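Local coordinates for 23S rRNA (guanine(2535)-N(1))-methyltransferase (Streptomyces viridochromogenes, PDB 1O9G), which methylates N1 of guanine-2535 in 23S ribosomal RNA, using S-adenosyl-L-methionine as methyl donor, and so confers resistance to the orthosomycin antibiotic avilamycin, at residues A[14-19]-A[66-71]; A[35-40]-A[70-75]; A[78-83]-A[95-100]. The protein carries 3 engineered substitutions. One frame throughout, in Å; residues are numbered along the deposited sequence.

Contact 1: residues A[14-19]-A[66-71]; sequences SDLACG and LTVLGL
Leu-16 reaches out of the loop 14-19 and lays its two terminal methyls against helix 64-72, where Val-68 and Leu-71, three residues apart, bring their side chains to the same flank. The closer touch is between Leu-16 CD2 and Leu-71 CD1, at 3.8 Å, with the two leucine side chains set obliquely to one another. The other branch, Leu-16 CD1, comes to 4.4 Å from Val-68 CG1, a looser approach. Both leucines swing CG beside the backbone N (chi1 -68° for Leu-16 and -64° for Leu-71), and with CB of each already directed at the other segment their branched ends meet in the middle.

The loop presents Leu-16 through a type I turn, closed by Ala-17 N giving its hydrogen to Ser-14 O at 3.1 Å. One residue earlier Asp-15 makes salt bridges to Arg-133 and Arg-137 of helix 122-140, and Leu-16 O is hydrogen-bonded to the hydroxyl of Tyr-64 at the start of the very helix its side chain packs on. Leu-134 and Leu-138 of helix 122-140 touch Leu-16 and Leu-71 respectively, while Leu-22 and Val-33 cover Val-68.

Charged and polar bonds to these neighbours hold the N-terminal loop in place around the contact, whereas the contact itself is buried hydrocarbon; its dispersion and hydrophobic burial have little directional preference, so the position of Leu-16 probably owes much to the turn and to the grip of helix 122-140 on Asp-15.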
loop_
_atom_site.group_PDB
_atom_site.type_symbol
_atom_site.label_atom_id
_atom_site.label_comp_id
_atom_site.label_asym_id
_atom_site.label_seq_id
_atom_site.Cartn_x
_atom_site.Cartn_y
_atom_site.Cartn_z
ATOM N N SER A 14 10.546 -7.975 11.045
ATOM C CA SER A 14 11.876 -7.959 10.459
ATOM C C SER A 14 11.878 -8.638 9.072
ATOM O O SER A 14 12.590 -8.213 8.181
ATOM C CB SER A 14 12.921 -8.541 11.433
ATOM O OG SER A 14 12.782 -9.936 11.651
ATOM N N ASP A 15 11.058 -9.668 8.878
ATOM C CA ASP A 15 11.054 -10.373 7.607
ATOM C C ASP A 15 10.535 -9.492 6.473
ATOM O O ASP A 15 10.869 -9.732 5.320
ATOM C CB ASP A 15 10.184 -11.627 7.633
ATOM C CG ASP A 15 10.751 -12.711 8.503
ATOM O OD1 ASP A 15 11.901 -12.578 9.000
ATOM O OD2 ASP A 15 10.091 -13.732 8.775
ATOM N N LEU A 16 9.715 -8.496 6.799
ATOM C CA LEU A 16 9.147 -7.564 5.823
ATOM C C LEU A 16 9.972 -6.284 5.645
ATOM O O LEU A 16 9.582 -5.392 4.914
ATOM C CB LEU A 16 7.674 -7.245 6.166
ATOM C CG LEU A 16 6.716 -8.424 5.989
ATOM C CD1 LEU A 16 5.376 -8.089 6.700
ATOM C CD2 LEU A 16 6.526 -8.788 4.555
ATOM N N ALA A 17 11.127 -6.208 6.284
ATOM C CA ALA A 17 11.953 -5.017 6.222
ATOM C C ALA A 17 12.381 -4.735 4.789
ATOM O O ALA A 17 12.706 -5.620 4.023
ATOM C CB ALA A 17 13.185 -5.155 7.097
ATOM N N CYS A 18 12.419 -3.473 4.428
ATOM C CA CYS A 18 12.810 -3.127 3.089
ATOM C C CYS A 18 14.286 -3.476 2.839
ATOM O O CYS A 18 15.156 -3.183 3.661
ATOM C CB CYS A 18 12.516 -1.670 2.877
ATOM S SG CYS A 18 12.549 -1.145 1.164
ATOM N N GLY A 19 14.567 -4.151 1.731
ATOM C CA GLY A 19 15.912 -4.543 1.364
ATOM C C GLY A 19 16.371 -5.914 1.851
ATOM O O GLY A 19 17.532 -6.299 1.660
ATOM N N LEU A 66 2.186 -1.695 -0.583
ATOM C CA LEU A 66 1.137 -2.612 -0.969
ATOM C C LEU A 66 1.563 -4.044 -0.753
ATOM O O LEU A 66 0.755 -4.857 -0.350
ATOM C CB LEU A 66 0.719 -2.360 -2.428
ATOM C CG LEU A 66 -0.458 -3.196 -2.932
ATOM C CD1 LEU A 66 -1.726 -2.866 -2.169
ATOM C CD2 LEU A 66 -0.653 -2.961 -4.384
ATOM N N THR A 67 2.831 -4.331 -0.978
ATOM C CA THR A 67 3.315 -5.696 -0.847
ATOM C C THR A 67 3.385 -6.107 0.628
ATOM O O THR A 67 3.005 -7.240 0.984
ATOM C CB THR A 67 4.674 -5.860 -1.528
ATOM O OG1 THR A 67 4.541 -5.577 -2.940
ATOM C CG2 THR A 67 5.158 -7.282 -1.439
ATOM N N VAL A 68 3.826 -5.200 1.507
ATOM C CA VAL A 68 3.785 -5.409 2.967
ATOM C C VAL A 68 2.359 -5.774 3.372
ATOM O O VAL A 68 2.148 -6.752 4.077
ATOM C CB VAL A 68 4.262 -4.173 3.765
ATOM C CG1 VAL A 68 3.810 -4.199 5.219
ATOM C CG2 VAL A 68 5.740 -4.070 3.648
ATOM N N LEU A 69 1.382 -4.996 2.914
ATOM C CA LEU A 69 0.016 -5.255 3.298
ATOM C C LEU A 69 -0.502 -6.553 2.736
ATOM O O LEU A 69 -1.196 -7.312 3.408
ATOM C CB LEU A 69 -0.873 -4.113 2.920
ATOM C CG LEU A 69 -0.574 -2.827 3.689
ATOM C CD1 LEU A 69 -1.375 -1.688 3.051
ATOM C CD2 LEU A 69 -0.917 -2.982 5.181
ATOM N N GLY A 70 -0.151 -6.831 1.482
ATOM C CA GLY A 70 -0.556 -8.045 0.812
ATOM C C GLY A 70 -0.104 -9.306 1.541
ATOM O O GLY A 70 -0.876 -10.247 1.703
ATOM N N LEU A 71 1.139 -9.323 2.015
ATOM C CA LEU A 71 1.675 -10.456 2.753
ATOM C C LEU A 71 1.149 -10.478 4.185
ATOM O O LEU A 71 0.628 -11.471 4.662
ATOM C CB LEU A 71 3.210 -10.483 2.718
ATOM C CG LEU A 71 3.845 -10.690 1.336
ATOM C CD1 LEU A 71 5.346 -10.477 1.396
ATOM C CD2 LEU A 71 3.485 -12.044 0.790
#

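Contact 2: residues A[35-40]-A[70-75]; sequences LATEIF and GLLHRR
Thr-37 turns OG1 opposite its backbone N (chi1 -175°) and His-73 folds its ring back beside its own N (chi1 -70°), which brings hydroxyl and imidazole together. They join two helices flanking the first strand of this Rossmann-like methyltransferase fold: helix 33-45 precedes strand 53-57 and helix 64-72 follows it.

The hydroxyl lies at the ring edge, near its plane, and Thr-37 OG1 to His-73 NE2 measures 2.6 Å, a short hydrogen bond in which either atom could be the donor. Thr-37 OG1 also bonds Gln-41 NE2, one helical turn further on, so the hydroxyl is gripped twice; its bond to NE2, with Phe-40 against one face, probably limits the rotation of the imidazole. Gln-41 touches the histidine side chain as well.

Phe-40, a single turn after Thr-37, brings CD2 over one face of the imidazole, near its rim. That Phe-40 CD2 atom sits 3.5 Å from His-73 CG. The two rings are oblique, with centroids 4.8 Å apart and planes at 50°, and the side chains run past one another in opposite directions. Leu-69 of helix 64-72 also packs against Phe-40.

His-73 is the first residue to leave helical backbone angles after helix 64-72, with its CB directed at helix 33-45; it brings a polar ring to the helix's end, where the surroundings are only partly buried. Just before it, Leu-72 supplies the apolar border of the contact, and also touches Val-33. The methyl Leu-72 CD2 rests 3.8 Å from Thr-37 CB.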
loop_
_atom_site.group_PDB
_atom_site.type_symbol
_atom_site.label_atom_id
_atom_site.label_comp_id
_atom_site.label_asym_id
_atom_site.label_seq_id
_atom_site.Cartn_x
_atom_site.Cartn_y
_atom_site.Cartn_z
ATOM N N LEU A 35 2.951 1.167 11.160
ATOM C CA LEU A 35 2.007 2.190 10.770
ATOM C C LEU A 35 1.151 1.685 9.613
ATOM O O LEU A 35 -0.044 1.979 9.537
ATOM C CB LEU A 35 2.730 3.490 10.415
ATOM C CG LEU A 35 1.852 4.663 10.040
ATOM C CD1 LEU A 35 0.819 4.946 11.130
ATOM C CD2 LEU A 35 2.686 5.899 9.784
ATOM N N ALA A 36 1.752 0.949 8.694
ATOM C CA ALA A 36 0.973 0.396 7.569
ATOM C C ALA A 36 -0.172 -0.475 8.061
ATOM O O ALA A 36 -1.324 -0.324 7.626
ATOM C CB ALA A 36 1.855 -0.392 6.636
ATOM N N THR A 37 0.130 -1.367 8.984
ATOM C CA THR A 37 -0.886 -2.300 9.467
ATOM C C THR A 37 -1.923 -1.565 10.340
ATOM O O THR A 37 -3.092 -1.893 10.299
ATOM C CB THR A 37 -0.251 -3.500 10.146
ATOM O OG1 THR A 37 -1.284 -4.429 10.486
ATOM C CG2 THR A 37 0.416 -3.155 11.425
ATOM N N GLU A 38 -1.508 -0.528 11.064
ATOM C CA GLU A 38 -2.429 0.283 11.857
ATOM C C GLU A 38 -3.449 0.975 10.952
ATOM O O GLU A 38 -4.640 0.930 11.205
ATOM C CB GLU A 38 -1.665 1.315 12.696
ATOM C CG GLU A 38 -2.541 2.254 13.518
ATOM C CD GLU A 38 -3.231 1.603 14.708
ATOM O OE1 GLU A 38 -2.822 0.512 15.140
ATOM O OE2 GLU A 38 -4.188 2.206 15.240
ATOM N N ILE A 39 -2.985 1.614 9.894
ATOM C CA ILE A 39 -3.866 2.347 9.007
ATOM C C ILE A 39 -4.816 1.347 8.327
ATOM O O ILE A 39 -6.015 1.599 8.238
ATOM C CB ILE A 39 -3.077 3.179 7.952
ATOM C CG1 ILE A 39 -2.234 4.267 8.614
ATOM C CG2 ILE A 39 -4.045 3.770 6.954
ATOM C CD1 ILE A 39 -1.207 4.919 7.701
ATOM N N PHE A 40 -4.272 0.243 7.820
ATOM C CA PHE A 40 -5.084 -0.737 7.107
ATOM C C PHE A 40 -6.186 -1.300 8.013
ATOM O O PHE A 40 -7.347 -1.420 7.608
ATOM C CB PHE A 40 -4.215 -1.863 6.523
ATOM C CG PHE A 40 -4.985 -2.902 5.786
ATOM C CD1 PHE A 40 -5.586 -2.598 4.591
ATOM C CD2 PHE A 40 -5.135 -4.181 6.300
ATOM C CE1 PHE A 40 -6.297 -3.538 3.907
ATOM C CE2 PHE A 40 -5.836 -5.136 5.618
ATOM C CZ PHE A 40 -6.424 -4.818 4.425
ATOM N N GLY A 70 -0.151 -6.831 1.482
ATOM C CA GLY A 70 -0.556 -8.045 0.812
ATOM C C GLY A 70 -0.104 -9.306 1.541
ATOM O O GLY A 70 -0.876 -10.247 1.703
ATOM N N LEU A 71 1.139 -9.323 2.015
ATOM C CA LEU A 71 1.675 -10.456 2.753
ATOM C C LEU A 71 1.149 -10.478 4.185
ATOM O O LEU A 71 0.628 -11.471 4.662
ATOM C CB LEU A 71 3.210 -10.483 2.718
ATOM C CG LEU A 71 3.845 -10.690 1.336
ATOM C CD1 LEU A 71 5.346 -10.477 1.396
ATOM C CD2 LEU A 71 3.485 -12.044 0.790
ATOM N N LEU A 72 1.264 -9.352 4.861
ATOM C CA LEU A 72 0.916 -9.299 6.275
ATOM C C LEU A 72 -0.569 -9.583 6.489
ATOM O O LEU A 72 -0.931 -10.297 7.437
ATOM C CB LEU A 72 1.342 -7.957 6.881
ATOM C CG LEU A 72 1.235 -7.805 8.382
ATOM C CD1 LEU A 72 2.037 -8.859 9.094
ATOM C CD2 LEU A 72 1.713 -6.437 8.776
ATOM N N HIS A 73 -1.412 -9.095 5.589
ATOM C CA HIS A 73 -2.858 -9.188 5.711
ATOM C C HIS A 73 -3.507 -10.096 4.665
ATOM O O HIS A 73 -4.678 -9.932 4.313
ATOM C CB HIS A 73 -3.477 -7.790 5.703
ATOM C CG HIS A 73 -3.179 -7.020 6.942
ATOM N ND1 HIS A 73 -3.824 -7.263 8.128
ATOM C CD2 HIS A 73 -2.261 -6.060 7.201
ATOM C CE1 HIS A 73 -3.325 -6.471 9.062
ATOM N NE2 HIS A 73 -2.378 -5.728 8.519
ATOM N N ARG A 74 -2.744 -11.062 4.182
ATOM C CA ARG A 74 -3.208 -12.003 3.179
ATOM C C ARG A 74 -4.556 -12.607 3.517
ATOM O O ARG A 74 -5.403 -12.714 2.634
ATOM C CB ARG A 74 -2.187 -13.096 2.991
ATOM C CG ARG A 74 -2.571 -14.239 2.075
ATOM C CD ARG A 74 -2.703 -13.740 0.659
ATOM N NE ARG A 74 -3.291 -14.694 -0.277
ATOM C CZ ARG A 74 -4.595 -14.816 -0.533
ATOM N NH1 ARG A 74 -5.508 -14.117 0.131
ATOM N NH2 ARG A 74 -4.943 -15.584 -1.513
ATOM N N ARG A 75 -4.772 -12.991 4.765
ATOM C CA ARG A 75 -6.021 -13.646 5.133
ATOM C C ARG A 75 -7.257 -12.738 4.930
ATOM O O ARG A 75 -8.382 -13.236 4.807
ATOM C CB ARG A 75 -5.966 -14.125 6.585
ATOM C CG ARG A 75 -5.889 -12.979 7.588
ATOM C CD ARG A 75 -6.299 -13.330 8.977
ATOM N NE ARG A 75 -5.745 -14.617 9.380
ATOM C CZ ARG A 75 -4.462 -14.839 9.659
ATOM N NH1 ARG A 75 -3.557 -13.858 9.591
ATOM N NH2 ARG A 75 -4.079 -16.059 10.009
#

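Contact 3: residues A[78-83]-A[95-100]; sequences RQVIAS and KNLALL
Here a helix packs on one face of the sheet through apolar side chains in the buried interior: Val-80 and Ala-82 of strand 77-84 meet Leu-97 and Leu-100, which lie at and just beyond the C-terminal part of helix 87-98. Strand and helix are consecutive, the first half of a beta-alpha-beta crossover that leads eventually to the parallel edge strand 147-151, as expected of a Rossmann-like methyltransferase.

The alternation of the strand decides who takes part. Val-80 and Ala-82 direct their CB atoms at the helix, while Ile-81 between them points away, to the other face of the sheet. Val-80 and Leu-100 reach toward each other tip to tip, Val-80 CG2 standing 3.6 Å from Leu-100 CD1. The valine's chi1 of -60° places CG2 between backbone N and carbonyl carbon, and from there it is this methyl that faces the helix. Leu-97 spans both strand residues with its fork: Leu-97 CD1 is 4.0 Å from Ala-82 CB, and Leu-97 CD2 lies a looser 4.5 Å from Val-80 CG2. The nearest CA pair, Ala-82 and Leu-97, is 8.7 Å apart, and the leucine side chain reaches into that gap toward the alanine methyl.

As the chain leaves the helix, Leu-100 N bonds Leu-97 O at 3.0 Å, which keeps the chain turning past the helix end; the CB of Leu-100 is directed at the strand.

Around the contact, Cys-147 and Ile-149 of the adjoining strand 147-151 touch Leu-97, helix 64-72 sets Leu-66 on Ala-82, Thr-67 on Leu-97 and Leu-71 on Leu-100, and on the reverse of the sheet helix 160-164 covers Ile-81.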
loop_
_atom_site.group_PDB
_atom_site.type_symbol
_atom_site.label_atom_id
_atom_site.label_comp_id
_atom_site.label_asym_id
_atom_site.label_seq_id
_atom_site.Cartn_x
_atom_site.Cartn_y
_atom_site.Cartn_z
ATOM N N ARG A 78 -8.777 -10.368 -0.879
ATOM C CA ARG A 78 -9.196 -11.059 -2.096
ATOM C C ARG A 78 -8.134 -10.858 -3.185
ATOM O O ARG A 78 -7.840 -11.762 -3.944
ATOM C CB ARG A 78 -10.544 -10.470 -2.590
ATOM C CG ARG A 78 -11.015 -11.022 -3.925
ATOM C CD ARG A 78 -12.345 -10.494 -4.392
ATOM N NE ARG A 78 -13.438 -11.013 -3.579
ATOM C CZ ARG A 78 -13.946 -12.250 -3.675
ATOM N NH1 ARG A 78 -13.454 -13.134 -4.552
ATOM N NH2 ARG A 78 -14.952 -12.610 -2.883
ATOM N N GLN A 79 -7.645 -9.631 -3.322
ATOM C CA GLN A 79 -6.757 -9.239 -4.417
ATOM C C GLN A 79 -6.223 -7.853 -4.115
ATOM O O GLN A 79 -6.855 -7.097 -3.358
ATOM C CB GLN A 79 -7.473 -9.202 -5.761
ATOM C CG GLN A 79 -8.481 -8.132 -5.836
ATOM C CD GLN A 79 -9.234 -8.080 -7.136
ATOM O OE1 GLN A 79 -8.652 -7.754 -8.180
ATOM N NE2 GLN A 79 -10.545 -8.366 -7.081
ATOM N N VAL A 80 -5.103 -7.519 -4.720
ATOM C CA VAL A 80 -4.566 -6.178 -4.670
ATOM C C VAL A 80 -4.361 -5.649 -6.087
ATOM O O VAL A 80 -4.120 -6.390 -7.038
ATOM C CB VAL A 80 -3.248 -6.104 -3.842
ATOM C CG1 VAL A 80 -3.486 -6.541 -2.424
ATOM C CG2 VAL A 80 -2.159 -6.943 -4.428
ATOM N N ILE A 81 -4.463 -4.316 -6.166
ATOM C CA ILE A 81 -4.290 -3.586 -7.404
ATOM C C ILE A 81 -3.305 -2.463 -7.166
ATOM O O ILE A 81 -3.463 -1.704 -6.225
ATOM C CB ILE A 81 -5.637 -3.011 -7.893
ATOM C CG1 ILE A 81 -6.664 -4.157 -8.026
ATOM C CG2 ILE A 81 -5.437 -2.265 -9.189
ATOM C CD1 ILE A 81 -8.089 -3.734 -8.304
ATOM N N ALA A 82 -2.327 -2.355 -8.060
ATOM C CA ALA A 82 -1.337 -1.282 -8.004
ATOM C C ALA A 82 -1.400 -0.462 -9.287
ATOM O O ALA A 82 -1.499 -0.991 -10.389
ATOM C CB ALA A 82 0.019 -1.823 -7.855
ATOM N N SER A 83 -1.287 0.836 -9.122
ATOM C CA SER A 83 -1.082 1.688 -10.274
ATOM C C SER A 83 -0.334 2.955 -9.882
ATOM O O SER A 83 -0.293 3.333 -8.694
ATOM C CB SER A 83 -2.412 1.988 -10.978
ATOM O OG SER A 83 -3.339 2.672 -10.155
ATOM N N LYS A 95 8.501 -6.067 -9.294
ATOM C CA LYS A 95 9.350 -7.010 -8.564
ATOM C C LYS A 95 8.780 -7.278 -7.182
ATOM O O LYS A 95 8.792 -8.411 -6.707
ATOM C CB LYS A 95 10.808 -6.522 -8.444
ATOM C CG LYS A 95 11.570 -6.536 -9.735
ATOM C CD LYS A 95 13.036 -6.174 -9.494
ATOM C CE LYS A 95 13.871 -7.353 -9.015
ATOM N NZ LYS A 95 15.318 -7.118 -9.257
ATOM N N ASN A 96 8.273 -6.246 -6.526
ATOM C CA ASN A 96 7.677 -6.451 -5.210
ATOM C C ASN A 96 6.400 -7.264 -5.320
ATOM O O ASN A 96 6.202 -8.195 -4.551
ATOM C CB ASN A 96 7.460 -5.140 -4.442
ATOM C CG ASN A 96 8.692 -4.675 -3.715
ATOM O OD1 ASN A 96 9.379 -5.502 -3.134
ATOM N ND2 ASN A 96 8.963 -3.355 -3.681
ATOM N N LEU A 97 5.536 -6.945 -6.277
ATOM C CA LEU A 97 4.294 -7.703 -6.420
ATOM C C LEU A 97 4.514 -9.168 -6.797
ATOM O O LEU A 97 3.685 -10.016 -6.514
ATOM C CB LEU A 97 3.322 -7.080 -7.411
ATOM C CG LEU A 97 2.684 -5.805 -6.952
ATOM C CD1 LEU A 97 1.650 -5.444 -8.015
ATOM C CD2 LEU A 97 2.029 -5.834 -5.625
ATOM N N ALA A 98 5.626 -9.454 -7.464
ATOM C CA ALA A 98 5.991 -10.830 -7.765
ATOM C C ALA A 98 6.101 -11.663 -6.470
ATOM O O ALA A 98 5.927 -12.875 -6.504
ATOM C CB ALA A 98 7.269 -10.887 -8.566
ATOM N N LEU A 99 6.417 -11.022 -5.349
ATOM C CA LEU A 99 6.525 -11.683 -4.059
ATOM C C LEU A 99 5.195 -12.090 -3.436
ATOM O O LEU A 99 5.181 -12.720 -2.384
ATOM C CB LEU A 99 7.296 -10.787 -3.076
ATOM C CG LEU A 99 8.697 -10.383 -3.554
ATOM C CD1 LEU A 99 9.236 -9.352 -2.606
ATOM C CD2 LEU A 99 9.617 -11.579 -3.653
ATOM N N LEU A 100 4.088 -11.758 -4.080
ATOM C CA LEU A 100 2.765 -12.134 -3.584
ATOM C C LEU A 100 2.363 -13.533 -4.014
ATOM O O LEU A 100 1.235 -13.933 -3.755
ATOM C CB LEU A 100 1.720 -11.113 -4.001
ATOM C CG LEU A 100 1.944 -9.744 -3.390
ATOM C CD1 LEU A 100 0.936 -8.795 -3.922
ATOM C CD2 LEU A 100 1.890 -9.779 -1.853
#

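How the contacts relate
Helix 64-72 is the common element. Contacts 1 and 2 both end on it, sharing Gly-70 and Leu-71, and contact 3 lies directly against it: Leu-71 CD2 is 3.8 Å from Leu-100 CD2. Contacts 1 and 3 are fully buried and wholly apolar across their segments: contact 1 sets the N-terminal loop on helix 64-72, contact 3 sets helix 87-98 on strand 77-84. Contact 2, only partly buried at the helix's C-terminal end, alone adds a hydrogen bond and an aromatic pair. Leu-69 passes between contacts 1 and 2, its CD2 against Ala-36 O, while Thr-67 and Leu-66 bridge toward contact 3, whose strand follows this helix in the chain.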